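Side-chain contacts in chemotactic transducer PctC (Pseudomonas aeruginosa, PDB 5LTV), which is a chemoreceptor whose extracytoplasmic ligand-binding domain, of the Cache family, binds gamma-aminobutyrate and probably signals its presence to the chemotaxis machinery: residues A[61-64]-A[65-69]; A[244-247]-A[248-251]. One frame throughout, in Å; residues are numbered along the deposited sequence. Where two conformers were deposited one is given.

Overall arrangement
Both contacts belong to the double Cache ligand-binding domain, in which one long helix, residues 34-68, runs along two five-stranded antiparallel sheets of the same 2-1-5-4-3 strand order. Interaction 1 is the last turns of that helix, beside the sheet whose module holds gamma-aminobutyrate; the side chain of Leu63 is about 11 Å from the ligand. Interaction 2 is the loop between strands 237-242 and 251-256 of the other sheet, where it meets the middle of the same helix and strand 134-140 of the first sheet. The centres of the two contacts are 22 Å apart and their nearest atoms about 7 Å, without touching; helix 34-68, containing interaction 1 and met by interaction 2, is the element they share.

Interaction 1 (A[61-64]-A[65-69]); sequences EGLA and SQLAL
Leu67 lays its CD1 methyl against CD1 of Leu63, 3.8 Å away, one turn earlier on the same face of the long helix 34-68 of the Cache domain. The two leucines cross obliquely. With CG anti to the backbone N (chi1 171°) and chi2 at 51°, Leu63 carries CD1 forward along the helix, where it also nears CG of Leu67; CD2 turns back the other way. Beyond the pair, Leu63 packs on Phe87 of helix 85-90, while Leu67 and Ala64 rest on Val155 of strand 147-157, so this face joins the helix to the sheet and to a second helix.

Polar groups gather round the carbonyl of Gly62. Besides the routine i to i+4 backbone bonds, such as Ala68 N to Ala64 O, the Gly62 oxygen accepts from two donors on the same face of its plane: Gln66 N at 2.8 Å and the hydroxyl OG of Ser65. The extended chain of Gln66 runs back along the helix, and NE2 adds a weak bond to this oxygen at 3.3 Å, while OE1 is taken by Gln81 NE2. Ser65 OG stands above the carbonyl plane of Gly62, 3.0 Å from its O, at a C=O...OG angle of 103°.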
ATOM      1  N   GLU A  61       7.227   9.293  -4.231  1.00 22.50           N
ATOM      2  CA  GLU A  61       8.273  10.220  -3.853  1.00 23.57           C
ATOM      3  C   GLU A  61       8.526  11.235  -4.956  1.00 25.53           C
ATOM      4  O   GLU A  61       8.729  12.430  -4.677  1.00 23.06           O
ATOM      5  CB  GLU A  61       9.571   9.473  -3.524  1.00 25.07           C
ATOM      6  CG  GLU A  61       9.623   8.957  -2.125  1.00 34.38           C
ATOM      7  CD  GLU A  61      10.405   7.649  -1.958  1.00 45.95           C
ATOM      8  OE1 GLU A  61      10.284   7.016  -0.880  1.00 50.29           O
ATOM      9  OE2 GLU A  61      11.161   7.241  -2.873  1.00 46.76           O
ATOM     10  N   GLY A  62       8.550  10.784  -6.213  1.00 21.99           N
ATOM     11  CA  GLY A  62       8.859  11.725  -7.283  1.00 21.77           C
ATOM     12  C   GLY A  62       7.719  12.686  -7.550  1.00 27.80           C
ATOM     13  O   GLY A  62       7.938  13.818  -8.015  1.00 26.26           O
ATOM     14  N   LEU A  63       6.479  12.253  -7.255  1.00 26.72           N
ATOM     15  CA  LEU A  63       5.317  13.121  -7.402  1.00 22.83           C
ATOM     16  C   LEU A  63       5.404  14.263  -6.407  1.00 24.15           C
ATOM     17  O   LEU A  63       5.163  15.418  -6.746  1.00 28.52           O
ATOM     18  CB  LEU A  63       4.015  12.324  -7.195  1.00 21.69           C
ATOM     19  CG  LEU A  63       2.698  13.137  -7.116  1.00 22.35           C
ATOM     20  CD1 LEU A  63       2.550  14.104  -8.275  1.00 20.94           C
ATOM     21  CD2 LEU A  63       1.462  12.206  -7.134  1.00 23.97           C
ATOM     22  N   ALA A  64       5.763  13.941  -5.163  1.00 28.89           N
ATOM     23  CA  ALA A  64       5.964  14.978  -4.155  1.00 31.89           C
ATOM     24  C   ALA A  64       7.068  15.947  -4.549  1.00 30.50           C
ATOM     25  O   ALA A  64       6.892  17.170  -4.431  1.00 30.32           O
ATOM     26  CB  ALA A  64       6.284  14.335  -2.804  1.00 29.82           C
ATOM     27  N   SER A  65       8.225  15.440  -4.989  1.00 26.00           N
ATOM     28  CA  SER A  65       9.283  16.373  -5.395  1.00 27.07           C
ATOM     29  C   SER A  65       8.864  17.209  -6.607  1.00 24.84           C
ATOM     30  O   SER A  65       9.128  18.412  -6.644  1.00 26.86           O
ATOM     31  CB  SER A  65      10.598  15.637  -5.668  1.00 27.50           C
ATOM     32  OG  SER A  65      10.455  14.621  -6.628  1.00 33.91           O
ATOM     33  N   GLN A  66       8.199  16.607  -7.597  1.00 21.78           N
ATOM     34  CA  GLN A  66       7.681  17.399  -8.714  1.00 29.68           C
ATOM     35  C   GLN A  66       6.795  18.539  -8.247  1.00 28.81           C
ATOM     36  O   GLN A  66       6.871  19.644  -8.793  1.00 28.24           O
ATOM     37  CB  GLN A  66       6.852  16.540  -9.628  1.00 29.77           C
ATOM     38  CG  GLN A  66       7.503  15.842 -10.689  1.00 37.73           C
ATOM     39  CD  GLN A  66       6.489  14.984 -11.312  1.00 33.83           C
ATOM     40  OE1 GLN A  66       5.695  15.465 -12.095  1.00 28.10           O
ATOM     41  NE2 GLN A  66       6.530  13.697 -11.010  1.00 34.54           N
ATOM     42  N   LEU A  67       5.887  18.263  -7.295  1.00 28.14           N
ATOM     43  CA  LEU A  67       4.946  19.290  -6.841  1.00 27.72           C
ATOM     44  C   LEU A  67       5.644  20.364  -6.017  1.00 26.90           C
ATOM     45  O   LEU A  67       5.320  21.549  -6.155  1.00 26.45           O
ATOM     46  CB  LEU A  67       3.811  18.667  -6.035  1.00 24.55           C
ATOM     47  CG  LEU A  67       2.870  17.736  -6.780  1.00 26.83           C
ATOM     48  CD1 LEU A  67       2.009  16.923  -5.825  1.00 31.24           C
ATOM     49  CD2 LEU A  67       2.011  18.548  -7.659  1.00 23.52           C
ATOM     50  N   ALA A  68       6.609  19.978  -5.158  1.00 22.88           N
ATOM     51  CA  ALA A  68       7.392  20.983  -4.436  1.00 24.84           C
ATOM     52  C   ALA A  68       8.163  21.902  -5.389  1.00 29.94           C
ATOM     53  O   ALA A  68       8.514  23.030  -5.016  1.00 32.00           O
ATOM     54  CB  ALA A  68       8.374  20.314  -3.457  1.00 23.06           C
ATOM     55  N   LEU A  69       8.488  21.418  -6.591  1.00 28.84           N
ATOM     56  CA  LEU A  69       9.279  22.201  -7.533  1.00 29.87           C
ATOM     57  C   LEU A  69       8.455  23.184  -8.337  1.00 29.25           C
ATOM     58  O   LEU A  69       9.051  24.004  -9.040  1.00 32.66           O
ATOM     59  CB  LEU A  69      10.032  21.286  -8.515  1.00 30.25           C
ATOM     60  CG  LEU A  69      11.226  20.406  -8.077  1.00 35.79           C
ATOM     61  CD1 LEU A  69      11.780  19.648  -9.265  1.00 34.88           C
ATOM     62  CD2 LEU A  69      12.327  21.276  -7.444  1.00 34.83           C
TER

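Interaction 2 (A[244-247]-A[248-251]); sequences KGLP and GVTW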
ATOM      1  N   LYS A 244      11.369  -6.895   3.178  0.52 45.20           N
ATOM      2  CA  LYS A 244      12.334  -5.859   3.484  0.52 44.76           C
ATOM      3  C   LYS A 244      11.961  -4.576   2.751  0.52 43.91           C
ATOM      4  O   LYS A 244      11.237  -4.593   1.750  0.52 43.38           O
ATOM      5  CB  LYS A 244      13.740  -6.302   3.076  0.52 45.84           C
ATOM      6  CG  LYS A 244      14.187  -7.675   3.612  0.52 47.14           C
ATOM      7  CD  LYS A 244      15.588  -8.043   3.095  0.52 47.46           C
ATOM      8  CE  LYS A 244      16.662  -7.174   3.747  0.52 49.31           C
ATOM      9  NZ  LYS A 244      17.810  -6.866   2.829  0.52 48.93           N
ATOM     10  N   GLY A 245      12.455  -3.452   3.274  1.00 43.59           N
ATOM     11  CA  GLY A 245      12.366  -2.172   2.604  1.00 43.35           C
ATOM     12  C   GLY A 245      11.079  -1.396   2.790  1.00 46.46           C
ATOM     13  O   GLY A 245      10.942  -0.322   2.192  1.00 51.31           O
ATOM     14  N   LEU A 246      10.138  -1.885   3.593  1.00 43.28           N
ATOM     15  CA  LEU A 246       8.876  -1.157   3.672  1.00 40.35           C
ATOM     16  C   LEU A 246       8.878  -0.194   4.841  1.00 45.83           C
ATOM     17  O   LEU A 246       9.214  -0.594   5.958  1.00 47.34           O
ATOM     18  CB  LEU A 246       7.703  -2.107   3.808  1.00 37.29           C
ATOM     19  CG  LEU A 246       7.656  -3.232   2.755  1.00 36.00           C
ATOM     20  CD1 LEU A 246       6.395  -4.059   2.894  1.00 30.41           C
ATOM     21  CD2 LEU A 246       7.852  -2.660   1.364  1.00 36.58           C
ATOM     22  N   PRO A 247       8.485   1.069   4.635  1.00 45.14           N
ATOM     23  CA  PRO A 247       8.659   2.071   5.695  1.00 44.79           C
ATOM     24  C   PRO A 247       7.585   1.934   6.761  1.00 48.27           C
ATOM     25  O   PRO A 247       6.393   1.892   6.453  1.00 49.75           O
ATOM     26  CB  PRO A 247       8.525   3.401   4.954  1.00 40.14           C
ATOM     27  CG  PRO A 247       7.569   3.082   3.817  1.00 35.87           C
ATOM     28  CD  PRO A 247       7.855   1.642   3.424  1.00 36.02           C
ATOM     29  N   GLY A 248       8.017   1.885   8.018  1.00 48.06           N
ATOM     30  CA  GLY A 248       7.104   1.963   9.137  1.00 49.64           C
ATOM     31  C   GLY A 248       6.308   0.716   9.444  1.00 49.76           C
ATOM     32  O   GLY A 248       5.446   0.757  10.321  1.00 54.17           O
ATOM     33  N   VAL A 249       6.547  -0.395   8.751  1.00 45.53           N
ATOM     34  CA  VAL A 249       5.747  -1.603   8.935  1.00 44.05           C
ATOM     35  C   VAL A 249       6.670  -2.810   8.934  1.00 47.50           C
ATOM     36  O   VAL A 249       7.792  -2.769   8.420  1.00 50.10           O
ATOM     37  CB  VAL A 249       4.666  -1.782   7.835  1.00 40.47           C
ATOM     38  CG1 VAL A 249       3.645  -0.649   7.854  1.00 35.63           C
ATOM     39  CG2 VAL A 249       5.314  -1.897   6.444  1.00 39.71           C
ATOM     40  N   THR A 250       6.174  -3.896   9.518  1.00 45.09           N
ATOM     41  CA  THR A 250       6.807  -5.206   9.408  1.00 46.19           C
ATOM     42  C   THR A 250       5.730  -6.137   8.859  1.00 45.67           C
ATOM     43  O   THR A 250       4.783  -6.491   9.564  1.00 46.90           O
ATOM     44  CB  THR A 250       7.342  -5.707  10.749  1.00 43.65           C
ATOM     45  OG1 THR A 250       8.153  -4.694  11.315  1.00 48.95           O
ATOM     46  CG2 THR A 250       8.188  -6.957  10.568  1.00 40.77           C
ATOM     47  N   TRP A 251       5.853  -6.506   7.602  1.00 41.74           N
ATOM     48  CA  TRP A 251       4.865  -7.332   6.962  1.00 38.87           C
ATOM     49  C   TRP A 251       5.540  -8.585   6.443  1.00 40.20           C
ATOM     50  O   TRP A 251       6.718  -8.571   6.083  1.00 41.40           O
ATOM     51  CB  TRP A 251       4.174  -6.609   5.817  1.00 36.41           C
ATOM     52  CG  TRP A 251       3.345  -5.473   6.215  1.00 35.94           C
ATOM     53  CD1 TRP A 251       2.943  -5.135   7.442  1.00 38.52           C
ATOM     54  CD2 TRP A 251       2.722  -4.515   5.323  1.00 34.91           C
ATOM     55  NE1 TRP A 251       2.135  -4.001   7.419  1.00 35.20           N
ATOM     56  CE2 TRP A 251       1.978  -3.615   6.105  1.00 34.77           C
ATOM     57  CE3 TRP A 251       2.725  -4.341   3.944  1.00 33.28           C
ATOM     58  CZ2 TRP A 251       1.240  -2.542   5.562  1.00 35.96           C
ATOM     59  CZ3 TRP A 251       1.988  -3.262   3.397  1.00 33.47           C
ATOM     60  CH2 TRP A 251       1.256  -2.395   4.207  1.00 36.13           C
TER
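The indole of Trp251 carries the CG2 methyl of Val249 on one face, 3.7 Å above the plane and over its centre, while Leu246 brings its CD1 methyl obliquely to the six-membered ring, 3.8 Å from CE3. The three side chains form a small apolar cluster of the Cache domain, between the loop that follows strand 237-242 and the first residue of strand 251-256, its antiparallel neighbour; the loop reverses through a type II beta turn from Leu246 to Val249. Across the ends of that turn, CB of Leu246 meets Val249 CG2 at 3.6 Å, so this one methyl touches the leucine as well as lying on the ring. The valine's first torsion (chi1 -63°) places CG2 between the backbone N and the carbonyl carbon, where it meets both partners. Leu246 and Trp251 cross at about a right angle, and of the leucine's two methyls CD1 is the one that reaches the indole.

Gly248 takes the third position of the turn with a positive phi of 76°, a backbone conformation that favours glycine. Outside the loop, Leu246 and Pro247 touch Leu53 and Met57 of helix 34-68, respectively, and Val249 and Trp251 both pack on Val135 of strand 134-140, so the cluster lies where the two sheet modules and the long helix come together. The other methyl of Val249, CG1, lies 4.0 Å from Pro247 O.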